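Local coordinates for protein octopine dehydrogenase (Pecten maximus, PDB 3C7A) that catalyses the NADH-dependent reductive condensation of L-arginine with pyruvate to D-octopine, and the reverse oxidation of D-octopine with NAD(+), at residues H15-L20 with M186-E191; P213-G218 with L306-K311; G221-K226 with G316-F321; D255-I260 with N267-V272; A262-N267 with A393-K398. One frame throughout, in Å; residues are numbered along the deposited sequence.

Contact 1: H15-L20 with M186-E191; sequences HTLSGL and MLHGAE
L17 and H188 make the side-chain part of this contact, which is loose van der Waals packing and little more. CD1 of L17 lies 4.3 Å from NE2 of H188 and approaches the imidazole obliquely. With CG anti to the backbone N (chi1 179°), the branched end of L17 comes closer to H188 than its CB direction alone would bring it. The ring it meets is buried among aromatic groups: F194 is set edge-to-face to H188, and W146 meets it with the two ring planes about 20° apart.

The second kind of contact involves the backbone. L20 and H188 have the nearest CA atoms, 6.9 Å apart, and L20 CB comes within 4.4 Å of L187 O. The carbonyls L20 O and L187 O, both acceptors, stand 4.3 Å apart and are served separately, the first by the hydroxyl of S23 and the second by a weak bond from R24. Helix 180-188 stops at this point, where G189 turns to a positive phi.

On the other helix, L17 and S18 rest on V7 of strand 3-8, while T16 and L20 touch W146. Strand 3-8, the glycine-rich turn G10 to G13 that binds NADH, and helix 12-21 form the dinucleotide-binding strand-turn-helix of a Rossmann fold, with helix 180-188 packed beside its helix.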
# COMPACT_ATOMS: atom_id res chain seq x y z
N HIS A 15 1.50 -11.47 11.98
CA HIS A 15 0.96 -12.34 13.03
C HIS A 15 -0.36 -12.99 12.60
O HIS A 15 -0.54 -14.20 12.76
CB HIS A 15 0.77 -11.57 14.35
CG HIS A 15 1.99 -11.50 15.21
ND1 HIS A 15 3.10 -10.76 14.87
CD2 HIS A 15 2.27 -12.06 16.41
CE1 HIS A 15 4.02 -10.88 15.82
NE2 HIS A 15 3.53 -11.66 16.77
N THR A 16 -1.27 -12.17 12.06
CA THR A 16 -2.60 -12.63 11.63
C THR A 16 -2.55 -13.63 10.46
O THR A 16 -3.20 -14.68 10.51
CB THR A 16 -3.54 -11.43 11.28
OG1 THR A 16 -3.57 -10.50 12.37
CG2 THR A 16 -4.96 -11.91 10.99
N LEU A 17 -1.78 -13.30 9.43
CA LEU A 17 -1.67 -14.14 8.23
C LEU A 17 -1.05 -15.52 8.50
O LEU A 17 -1.53 -16.53 7.98
CB LEU A 17 -0.90 -13.41 7.11
CG LEU A 17 -0.67 -14.13 5.76
CD1 LEU A 17 -1.97 -14.43 5.02
CD2 LEU A 17 0.28 -13.32 4.88
N SER A 18 0.00 -15.55 9.32
CA SER A 18 0.70 -16.79 9.66
C SER A 18 -0.17 -17.80 10.42
O SER A 18 -0.11 -19.00 10.16
CB SER A 18 1.98 -16.50 10.47
OG SER A 18 2.95 -15.84 9.67
N GLY A 19 -0.99 -17.29 11.34
CA GLY A 19 -1.89 -18.13 12.14
C GLY A 19 -3.03 -18.76 11.35
O GLY A 19 -3.36 -19.93 11.57
N LEU A 20 -3.63 -17.99 10.45
CA LEU A 20 -4.75 -18.47 9.64
C LEU A 20 -4.33 -19.48 8.56
O LEU A 20 -5.00 -20.51 8.38
CB LEU A 20 -5.52 -17.30 9.00
CG LEU A 20 -6.26 -16.30 9.92
CD1 LEU A 20 -6.78 -15.12 9.11
CD2 LEU A 20 -7.40 -16.95 10.71
N MET A 186 -8.36 -19.51 -0.69
CA MET A 186 -8.24 -20.69 0.19
C MET A 186 -7.55 -20.37 1.53
O MET A 186 -7.97 -20.86 2.58
CB MET A 186 -7.51 -21.82 -0.55
CG MET A 186 -7.32 -23.13 0.24
SD MET A 186 -5.75 -23.24 1.15
CE MET A 186 -4.58 -23.53 -0.19
N LEU A 187 -6.50 -19.55 1.47
CA LEU A 187 -5.73 -19.19 2.67
C LEU A 187 -6.48 -18.28 3.64
O LEU A 187 -6.30 -18.39 4.86
CB LEU A 187 -4.38 -18.54 2.27
CG LEU A 187 -3.36 -19.35 1.46
CD1 LEU A 187 -2.24 -18.45 0.97
CD2 LEU A 187 -2.79 -20.53 2.26
N HIS A 188 -7.33 -17.40 3.11
CA HIS A 188 -8.06 -16.41 3.91
C HIS A 188 -9.40 -16.90 4.49
O HIS A 188 -9.78 -16.50 5.60
CB HIS A 188 -8.29 -15.12 3.11
CG HIS A 188 -7.04 -14.30 2.91
ND1 HIS A 188 -6.80 -13.13 3.59
CD2 HIS A 188 -5.98 -14.49 2.09
CE1 HIS A 188 -5.64 -12.63 3.22
NE2 HIS A 188 -5.12 -13.44 2.31
N GLY A 189 -10.10 -17.75 3.75
CA GLY A 189 -11.40 -18.28 4.20
C GLY A 189 -12.59 -17.75 3.41
O GLY A 189 -12.49 -17.51 2.20
N ALA A 190 -13.72 -17.56 4.10
CA ALA A 190 -14.97 -17.13 3.46
C ALA A 190 -14.99 -15.65 3.06
O ALA A 190 -15.53 -15.30 2.00
CB ALA A 190 -16.16 -17.45 4.37
N GLU A 191 -14.42 -14.80 3.90
CA GLU A 191 -14.36 -13.35 3.65
C GLU A 191 -12.92 -12.83 3.77
O GLU A 191 -12.14 -13.35 4.57
CB GLU A 191 -15.27 -12.60 4.62
CG GLU A 191 -16.76 -12.67 4.28
CD GLU A 191 -17.62 -11.76 5.15
OE1 GLU A 191 -17.47 -11.79 6.39
OE2 GLU A 191 -18.45 -11.02 4.58

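Contact 2: P213-G218 with L306-K311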
# COMPACT_ATOMS: atom_id res chain seq x y z
N PRO A 213 -2.31 14.61 2.63
CA PRO A 213 -1.59 15.89 2.51
C PRO A 213 -2.50 17.11 2.29
O PRO A 213 -2.17 18.20 2.75
CB PRO A 213 -0.68 15.67 1.30
CG PRO A 213 -0.50 14.20 1.22
CD PRO A 213 -1.83 13.64 1.62
N ALA A 214 -3.63 16.91 1.60
CA ALA A 214 -4.59 17.99 1.33
C ALA A 214 -5.36 18.44 2.58
O ALA A 214 -5.68 19.62 2.72
CB ALA A 214 -5.55 17.59 0.22
N ILE A 215 -5.68 17.49 3.46
CA ILE A 215 -6.40 17.77 4.71
C ILE A 215 -5.52 18.53 5.71
O ILE A 215 -6.01 19.42 6.42
CB ILE A 215 -6.99 16.46 5.33
CG1 ILE A 215 -8.10 15.90 4.43
CG2 ILE A 215 -7.51 16.71 6.75
CD1 ILE A 215 -8.50 14.47 4.73
N LEU A 216 -4.24 18.19 5.75
CA LEU A 216 -3.27 18.89 6.61
C LEU A 216 -2.97 20.31 6.12
O LEU A 216 -2.81 21.23 6.93
CB LEU A 216 -1.97 18.08 6.73
CG LEU A 216 -2.00 16.77 7.53
CD1 LEU A 216 -0.77 15.93 7.23
CD2 LEU A 216 -2.11 17.02 9.04
N PHE A 217 -2.91 20.49 4.80
CA PHE A 217 -2.69 21.80 4.17
C PHE A 217 -3.90 22.73 4.35
O PHE A 217 -3.73 23.95 4.49
CB PHE A 217 -2.34 21.64 2.69
CG PHE A 217 -2.11 22.94 1.96
CD1 PHE A 217 -0.91 23.63 2.09
CD2 PHE A 217 -3.09 23.47 1.13
CE1 PHE A 217 -0.69 24.83 1.42
CE2 PHE A 217 -2.88 24.68 0.45
CZ PHE A 217 -1.68 25.36 0.60
N GLY A 218 -5.10 22.16 4.33
CA GLY A 218 -6.33 22.93 4.49
C GLY A 218 -6.49 23.62 5.84
O GLY A 218 -7.09 24.69 5.93
N LEU A 306 -12.96 11.36 15.08
CA LEU A 306 -11.55 11.26 14.70
C LEU A 306 -10.88 12.65 14.61
O LEU A 306 -11.41 13.55 13.95
CB LEU A 306 -11.39 10.50 13.38
CG LEU A 306 -12.16 9.17 13.20
CD1 LEU A 306 -12.04 8.66 11.78
CD2 LEU A 306 -11.70 8.10 14.20
N VAL A 307 -9.74 12.80 15.28
CA VAL A 307 -9.07 14.11 15.42
C VAL A 307 -7.61 14.16 14.93
O VAL A 307 -7.00 13.12 14.67
CB VAL A 307 -9.12 14.63 16.90
CG1 VAL A 307 -10.55 14.97 17.31
CG2 VAL A 307 -8.49 13.63 17.87
N HIS A 308 -7.07 15.37 14.83
CA HIS A 308 -5.67 15.63 14.46
C HIS A 308 -4.68 15.18 15.55
O HIS A 308 -5.03 15.16 16.73
CB HIS A 308 -5.47 17.13 14.20
CG HIS A 308 -5.87 17.58 12.82
ND1 HIS A 308 -7.15 17.97 12.52
CD2 HIS A 308 -5.15 17.71 11.69
CE1 HIS A 308 -7.21 18.32 11.24
NE2 HIS A 308 -6.01 18.17 10.71
N PRO A 309 -3.43 14.83 15.15
CA PRO A 309 -2.36 14.61 16.13
C PRO A 309 -1.76 15.92 16.65
O PRO A 309 -1.39 16.79 15.86
CB PRO A 309 -1.33 13.80 15.34
CG PRO A 309 -1.53 14.19 13.92
CD PRO A 309 -2.97 14.60 13.77
N VAL A 310 -1.66 16.05 17.98
CA VAL A 310 -1.19 17.29 18.63
C VAL A 310 -0.19 17.06 19.78
O VAL A 310 0.02 15.92 20.20
CB VAL A 310 -2.38 18.16 19.16
CG1 VAL A 310 -3.24 18.69 18.02
CG2 VAL A 310 -3.23 17.39 20.18
N LYS A 311 0.42 18.15 20.26
CA LYS A 311 1.34 18.11 21.41
C LYS A 311 1.23 19.37 22.29
O LYS A 311 0.74 20.41 21.85
CB LYS A 311 2.79 17.89 20.95
CG LYS A 311 3.38 19.01 20.08
CD LYS A 311 4.78 18.67 19.60
CE LYS A 311 5.33 19.75 18.69
NZ LYS A 311 6.69 19.42 18.18
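The imidazole of H308 meets L216 and I215 of helix 211-220, at the place where the chain leading into the β-hairpin of strands 310-313 and 316-319 passes beside this helix of the α-helical domain. The close part of the contact is small and lies at the rim of the ring. CD2 of L216 approaches CD2 of H308 at 4.1 Å, near the ring plane, and the two side chains lie alongside each other with their ends pointing opposite ways. I215 contributes from the preceding position: its carbonyl O and its CG2 methyl each stand 4.5 Å from NE2 of H308. That spacing is packing and too long for a hydrogen bond.

The imidazole is fixed chiefly by residues of other segments. F234 and W220 both meet it edge-to-face, and ND1 takes part in weak hydrogen bonds with the carbonyls of P232 and L233. CG of H308 lies beside the backbone N and opposite the carbonyl carbon (chi1 -82°), a torsion that turns the imidazole toward L216 and I215.

Away from this buried spot the fit loosens quickly. CD of P309 stays 5.4 Å from CD2 of L216, and L306, V307 and K311 are exposed and take no part. Their backbone is tied elsewhere, L306 to F234 and K311 to A318. The same helix carries the active-site H212, and its backbone is regular here, with F217 N bonded to P213 O at 3.2 Å.

Contact 3: G221-K226 with G316-F321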
# COMPACT_ATOMS: atom_id res chain seq x y z
N GLY A 221 -2.19 25.39 6.65
CA GLY A 221 -1.50 25.99 5.51
C GLY A 221 -0.90 27.37 5.73
O GLY A 221 0.25 27.62 5.36
N SER A 222 -1.68 28.27 6.33
CA SER A 222 -1.22 29.62 6.64
C SER A 222 -1.33 29.91 8.14
O SER A 222 -1.93 30.91 8.55
CB SER A 222 -2.00 30.65 5.82
OG SER A 222 -3.39 30.61 6.14
N TRP A 223 -0.73 29.03 8.94
CA TRP A 223 -0.78 29.12 10.40
C TRP A 223 0.13 30.23 10.93
O TRP A 223 1.30 30.33 10.54
CB TRP A 223 -0.41 27.77 11.02
CG TRP A 223 -0.58 27.69 12.52
CD1 TRP A 223 -1.68 28.08 13.24
CD2 TRP A 223 0.36 27.17 13.46
NE1 TRP A 223 -1.47 27.84 14.58
CE2 TRP A 223 -0.23 27.28 14.74
CE3 TRP A 223 1.64 26.62 13.35
CZ2 TRP A 223 0.43 26.87 15.91
CZ3 TRP A 223 2.30 26.20 14.51
CH2 TRP A 223 1.68 26.33 15.77
N ASP A 224 -0.41 31.06 11.82
CA ASP A 224 0.31 32.21 12.38
C ASP A 224 1.25 31.84 13.53
O ASP A 224 2.21 32.56 13.81
CB ASP A 224 -0.66 33.32 12.81
CG ASP A 224 -1.71 32.84 13.80
OD1 ASP A 224 -1.68 31.67 14.22
OD2 ASP A 224 -2.59 33.66 14.16
N GLY A 225 0.97 30.72 14.20
CA GLY A 225 1.79 30.23 15.30
C GLY A 225 1.14 30.32 16.67
O GLY A 225 1.81 30.20 17.69
N LYS A 226 -0.18 30.52 16.68
CA LYS A 226 -0.94 30.65 17.93
C LYS A 226 -1.65 29.34 18.30
O LYS A 226 -2.24 28.70 17.43
CB LYS A 226 -1.94 31.81 17.84
CG LYS A 226 -1.30 33.19 17.65
CD LYS A 226 -0.48 33.62 18.86
CE LYS A 226 0.28 34.91 18.59
NZ LYS A 226 1.09 35.34 19.76
N GLY A 316 -1.80 26.17 25.36
CA GLY A 316 -2.65 25.27 24.57
C GLY A 316 -1.94 24.08 23.94
O GLY A 316 -1.01 23.52 24.52
N VAL A 317 -2.42 23.69 22.75
CA VAL A 317 -1.81 22.60 21.97
C VAL A 317 -1.44 23.05 20.55
O VAL A 317 -1.98 24.04 20.04
CB VAL A 317 -2.72 21.33 21.90
CG1 VAL A 317 -2.84 20.67 23.26
CG2 VAL A 317 -4.10 21.66 21.32
N ALA A 318 -0.53 22.32 19.91
CA ALA A 318 -0.03 22.63 18.57
C ALA A 318 0.09 21.37 17.71
O ALA A 318 0.27 20.27 18.25
CB ALA A 318 1.31 23.36 18.66
N PRO A 319 0.01 21.51 16.36
CA PRO A 319 0.09 20.35 15.46
C PRO A 319 1.40 19.57 15.57
O PRO A 319 2.48 20.17 15.61
CB PRO A 319 -0.04 20.98 14.06
CG PRO A 319 0.32 22.42 14.25
CD PRO A 319 -0.18 22.76 15.61
N ASP A 320 1.29 18.24 15.61
CA ASP A 320 2.45 17.36 15.72
C ASP A 320 2.78 16.71 14.37
O ASP A 320 2.13 15.74 13.96
CB ASP A 320 2.22 16.29 16.80
CG ASP A 320 3.41 15.35 16.99
OD1 ASP A 320 4.56 15.74 16.70
OD2 ASP A 320 3.19 14.20 17.44
N PHE A 321 3.79 17.25 13.70
CA PHE A 321 4.28 16.67 12.45
C PHE A 321 5.32 15.60 12.76
O PHE A 321 5.63 15.33 13.93
CB PHE A 321 4.88 17.76 11.55
CG PHE A 321 3.87 18.77 11.07
CD1 PHE A 321 3.80 20.03 11.65
CD2 PHE A 321 2.99 18.46 10.03
CE1 PHE A 321 2.86 20.97 11.21
CE2 PHE A 321 2.05 19.40 9.59
CZ PHE A 321 1.99 20.65 10.18
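Strand 316-319, which pairs with strand 310-313 in a β-hairpin, receives the indole of W223 on its residues A318 and P319. W223, itself exposed, comes from the irregular loop that follows helix 211-220, and the main interaction is CH-pi. CD of P319 sits over one face of the indole, 4.3 Å from the centroid of its six-membered ring and 20° off the normal. Because the proline is displaced toward the rim, its closest ring atom is CH2 of W223, at 4.0 Å from CD. The same CH2 touches CB of A318 at 4.2 Å, in an oblique approach. With CG opposite the backbone N (chi1 -173°), the tryptophan stretches from its loop toward the strand, where the proline ring is directed back at it.

The loop folds back on the tryptophan and covers it from behind. CA of G225 lies 3.5 Å above the other face, over its centre, so the indole is clamped between glycine and proline. G225 has a positive phi as the chain turns beneath the ring. NE1 of W223 is used as well: it donates to K226 O over 3.1 Å at an angle of 143°, with the acceptor close to the ring plane, which helps to hold the rotation of the indole. W220 adds an edge-to-face contact. The reversal is stiffened by an Asx turn, in which K226 N reaches D224 OD1 at 3.1 Å from above the carboxylate plane.

Contact 4: D255-I260 with N267-V272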
# COMPACT_ATOMS: atom_id res chain seq x y z
N ASP A 255 -7.15 13.01 -16.54
CA ASP A 255 -6.38 13.54 -17.67
C ASP A 255 -5.20 12.64 -18.05
O ASP A 255 -4.91 12.45 -19.24
CB ASP A 255 -5.86 14.96 -17.36
CG ASP A 255 -6.97 16.00 -17.32
OD1 ASP A 255 -8.03 15.81 -17.96
OD2 ASP A 255 -6.77 17.04 -16.65
N VAL A 256 -4.52 12.09 -17.04
CA VAL A 256 -3.37 11.20 -17.24
C VAL A 256 -3.78 9.86 -17.88
O VAL A 256 -3.12 9.37 -18.80
CB VAL A 256 -2.58 10.97 -15.92
CG1 VAL A 256 -1.42 9.99 -16.12
CG2 VAL A 256 -2.05 12.29 -15.37
N ALA A 257 -4.88 9.29 -17.39
CA ALA A 257 -5.39 8.00 -17.88
C ALA A 257 -5.82 8.05 -19.36
O ALA A 257 -5.53 7.12 -20.12
CB ALA A 257 -6.54 7.51 -17.00
N ASN A 258 -6.49 9.14 -19.75
CA ASN A 258 -6.95 9.33 -21.13
C ASN A 258 -5.80 9.49 -22.14
O ASN A 258 -5.92 9.07 -23.29
CB ASN A 258 -7.90 10.53 -21.23
CG ASN A 258 -9.29 10.24 -20.68
OD1 ASN A 258 -9.76 9.10 -20.70
ND2 ASN A 258 -9.96 11.27 -20.20
N ALA A 259 -4.70 10.10 -21.69
CA ALA A 259 -3.53 10.33 -22.54
C ALA A 259 -2.76 9.04 -22.86
O ALA A 259 -2.22 8.89 -23.96
CB ALA A 259 -2.61 11.36 -21.91
N ILE A 260 -2.72 8.12 -21.90
CA ILE A 260 -2.04 6.82 -22.06
C ILE A 260 -2.78 5.92 -23.07
O ILE A 260 -2.15 5.28 -23.91
CB ILE A 260 -1.85 6.09 -20.70
CG1 ILE A 260 -0.95 6.92 -19.77
CG2 ILE A 260 -1.25 4.69 -20.90
CD1 ILE A 260 -1.01 6.51 -18.30
N ASN A 267 -4.46 -0.99 -24.22
CA ASN A 267 -4.37 -0.93 -22.76
C ASN A 267 -5.64 -0.30 -22.16
O ASN A 267 -5.91 0.88 -22.37
CB ASN A 267 -3.12 -0.16 -22.31
CG ASN A 267 -1.82 -0.81 -22.79
OD1 ASN A 267 -1.18 -1.55 -22.05
ND2 ASN A 267 -1.44 -0.52 -24.03
N ASP A 268 -6.41 -1.11 -21.43
CA ASP A 268 -7.72 -0.70 -20.91
C ASP A 268 -7.66 -0.08 -19.51
O ASP A 268 -7.48 -0.79 -18.51
CB ASP A 268 -8.69 -1.90 -20.93
CG ASP A 268 -10.15 -1.49 -20.72
OD1 ASP A 268 -10.45 -0.29 -20.56
OD2 ASP A 268 -11.01 -2.40 -20.71
N LEU A 269 -7.83 1.24 -19.45
CA LEU A 269 -7.81 1.99 -18.19
C LEU A 269 -9.15 2.69 -17.90
O LEU A 269 -9.19 3.71 -17.21
CB LEU A 269 -6.66 3.01 -18.19
CG LEU A 269 -5.24 2.57 -17.79
CD1 LEU A 269 -4.56 1.71 -18.86
CD2 LEU A 269 -4.38 3.78 -17.47
N SER A 270 -10.24 2.11 -18.42
CA SER A 270 -11.57 2.74 -18.35
C SER A 270 -12.26 2.70 -16.98
O SER A 270 -13.25 3.40 -16.77
CB SER A 270 -12.50 2.14 -19.42
OG SER A 270 -12.68 0.75 -19.23
N ASP A 271 -11.83 1.84 -16.06
CA ASP A 271 -12.35 1.78 -14.68
C ASP A 271 -11.77 2.83 -13.64
O ASP A 271 -12.12 2.83 -12.50
CB ASP A 271 -12.26 0.33 -14.12
CG ASP A 271 -13.38 -0.62 -14.63
OD1 ASP A 271 -14.11 -0.27 -15.52
OD2 ASP A 271 -13.52 -1.73 -14.15
N VAL A 272 -10.87 3.68 -14.09
CA VAL A 272 -10.49 4.89 -13.36
C VAL A 272 -11.66 5.91 -13.27
O VAL A 272 -12.14 6.38 -14.27
CB VAL A 272 -9.20 5.57 -13.96
CG1 VAL A 272 -8.89 6.91 -13.29
CG2 VAL A 272 -7.95 4.65 -13.94
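A257 presents its methyl group to two residues of the loop that follows helix 240-263. Its CB lies 4.3 Å from CD2 of L269 and 4.4 Å from CG2 of V272, and the small side chain lets the loop backbone come near, with the CA atoms of A257 and L269 only 6.5 Å apart. Three residues further along, I260 offers CD1 to the same CD2 methyl of L269 at 4.4 Å, so that one leucine branch rests against neighbouring turns of the helix.

The loop holds its own shape opposite these residues. L269 to V272 form a type I β turn, which brings both L269 and V272 to face the helix. Just before it, D268 OD1 accepts two bonds from S270: the hydroxyl OG donates on the syn side at 2.8 Å, and the backbone N, completing an Asx turn, comes from above the carboxylate plane at 3.2 Å. D271 forms a salt bridge with K198.

V272 also touches I205 and lies about 5 Å, side chain to side chain, from M206, which binds L-arginine. The chemistry is thus divided: purely apolar methyl contacts close the helix-loop interface, while D268, S270 and D271 make their polar bonds within the loop or to K198, and not to segment 255-260.

Contact 5: A262-N267 with A393-K398; sequences AACPGN and AILTGK
N267 and L395 reach toward each other from their two segments, the amide oxygen of one facing the branched end of the other. OD1 of N267 stands 3.8 Å from CD2 of L395 and 4.2 Å from its CD1, so the oxygen rests against both methyls. In both residues CG lies beside the backbone N and opposite the carbonyl carbon (chi1 -61° in N267), which sends the two side chains into the space between the segments.

The other end of the amide is turned back on its own loop. ND2 of N267 donates to C264 O over 3.0 Å, a fairly straight bond at 158°; the acceptor lies near the amide plane, although the donor stands well above the carbonyl plane of C264. This bond limits rotation of the amide and is consistent with OD1 facing the leucine, as is the weak bond from H199 to OD1. C264 adds SG, at 4.2 Å from L395 CD1. Replacing N267 by an alanine removes the amide, which would probably leave C264 O without this donor and open a gap beside the methyls of L395.

R126 makes weak bonds to the carbonyls of I394 and L395 on the far segment. The contact joins two helix ends at the surface: a type II β turn, C264 to N267 with G266 in its third position, closes helix 240-263 and meets the last turn of C-terminal helix 391-396.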
# COMPACT_ATOMS: atom_id res chain seq x y z
N ALA A 262 -4.77 6.81 -25.55
CA ALA A 262 -4.69 7.37 -26.90
C ALA A 262 -3.34 7.09 -27.57
O ALA A 262 -3.27 6.88 -28.78
CB ALA A 262 -4.98 8.86 -26.88
N ALA A 263 -2.27 7.11 -26.77
CA ALA A 263 -0.91 6.91 -27.28
C ALA A 263 -0.52 5.44 -27.41
O ALA A 263 0.29 5.09 -28.27
CB ALA A 263 0.09 7.66 -26.41
N CYS A 264 -1.09 4.59 -26.56
CA CYS A 264 -0.77 3.16 -26.54
C CYS A 264 -2.04 2.30 -26.60
O CYS A 264 -2.54 1.85 -25.56
CB CYS A 264 0.05 2.81 -25.29
SG CYS A 264 1.54 3.83 -25.02
N PRO A 265 -2.57 2.06 -27.82
CA PRO A 265 -3.81 1.29 -28.01
C PRO A 265 -3.70 -0.17 -27.56
O PRO A 265 -2.69 -0.82 -27.80
CB PRO A 265 -4.04 1.36 -29.53
CG PRO A 265 -3.22 2.52 -30.00
CD PRO A 265 -2.02 2.53 -29.10
N GLY A 266 -4.75 -0.66 -26.90
CA GLY A 266 -4.78 -2.03 -26.39
C GLY A 266 -4.65 -2.13 -24.88
O GLY A 266 -4.72 -3.23 -24.32
N ASN A 267 -4.46 -0.99 -24.22
CA ASN A 267 -4.37 -0.93 -22.76
C ASN A 267 -5.64 -0.30 -22.16
O ASN A 267 -5.91 0.88 -22.37
CB ASN A 267 -3.12 -0.16 -22.31
CG ASN A 267 -1.82 -0.81 -22.79
OD1 ASN A 267 -1.18 -1.55 -22.05
ND2 ASN A 267 -1.44 -0.52 -24.03
N ALA A 393 8.89 1.58 -22.08
CA ALA A 393 9.75 1.01 -21.04
C ALA A 393 9.00 0.79 -19.72
O ALA A 393 9.29 -0.17 -18.99
CB ALA A 393 10.98 1.88 -20.82
N ILE A 394 8.06 1.68 -19.41
CA ILE A 394 7.21 1.57 -18.22
C ILE A 394 6.27 0.35 -18.31
O ILE A 394 6.04 -0.34 -17.32
CB ILE A 394 6.41 2.89 -17.97
CG1 ILE A 394 7.34 3.96 -17.38
CG2 ILE A 394 5.22 2.66 -17.04
CD1 ILE A 394 6.87 5.39 -17.61
N LEU A 395 5.74 0.09 -19.51
CA LEU A 395 4.80 -1.01 -19.73
C LEU A 395 5.45 -2.40 -19.82
O LEU A 395 4.94 -3.36 -19.25
CB LEU A 395 3.94 -0.75 -20.98
CG LEU A 395 2.86 0.33 -20.94
CD1 LEU A 395 2.38 0.65 -22.35
CD2 LEU A 395 1.68 -0.06 -20.05
N THR A 396 6.57 -2.49 -20.54
CA THR A 396 7.19 -3.79 -20.86
C THR A 396 8.39 -4.16 -19.98
O THR A 396 8.59 -5.34 -19.68
CB THR A 396 7.64 -3.86 -22.35
OG1 THR A 396 8.63 -2.86 -22.61
CG2 THR A 396 6.45 -3.65 -23.29
N GLY A 397 9.17 -3.16 -19.58
CA GLY A 397 10.39 -3.39 -18.81
C GLY A 397 11.64 -3.55 -19.66
O GLY A 397 12.67 -4.01 -19.17
N LYS A 398 11.54 -3.17 -20.93
CA LYS A 398 12.64 -3.30 -21.90
C LYS A 398 13.20 -1.95 -22.31
O LYS A 398 12.45 -1.00 -22.55
CB LYS A 398 12.17 -4.07 -23.14
CG LYS A 398 11.91 -5.55 -22.90
CD LYS A 398 11.14 -6.16 -24.06
CE LYS A 398 11.05 -7.68 -23.94
NZ LYS A 398 12.36 -8.35 -24.20

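In the fold
Contacts 1, 2 and 4 are buried, contact 3 is partly buried and contact 5 lies at the surface. Contact 1 stands apart beside the dinucleotide-binding helix, its centre 34 Å or more from the others. Contacts 2 and 3 are neighbours, their centres 10 Å apart, joined through the hairpin by probable hydrogen bonds from K311 N to A318 O and from D320 N to P309 O. Contacts 4 and 5 share helix 240-263 and N267. The chemistry follows the setting: methyl packing in contact 4, aliphatic groups against imidazoles in contacts 1 and 2, a clamped indole in contact 3, and an amide oxygen against leucine methyls in contact 5.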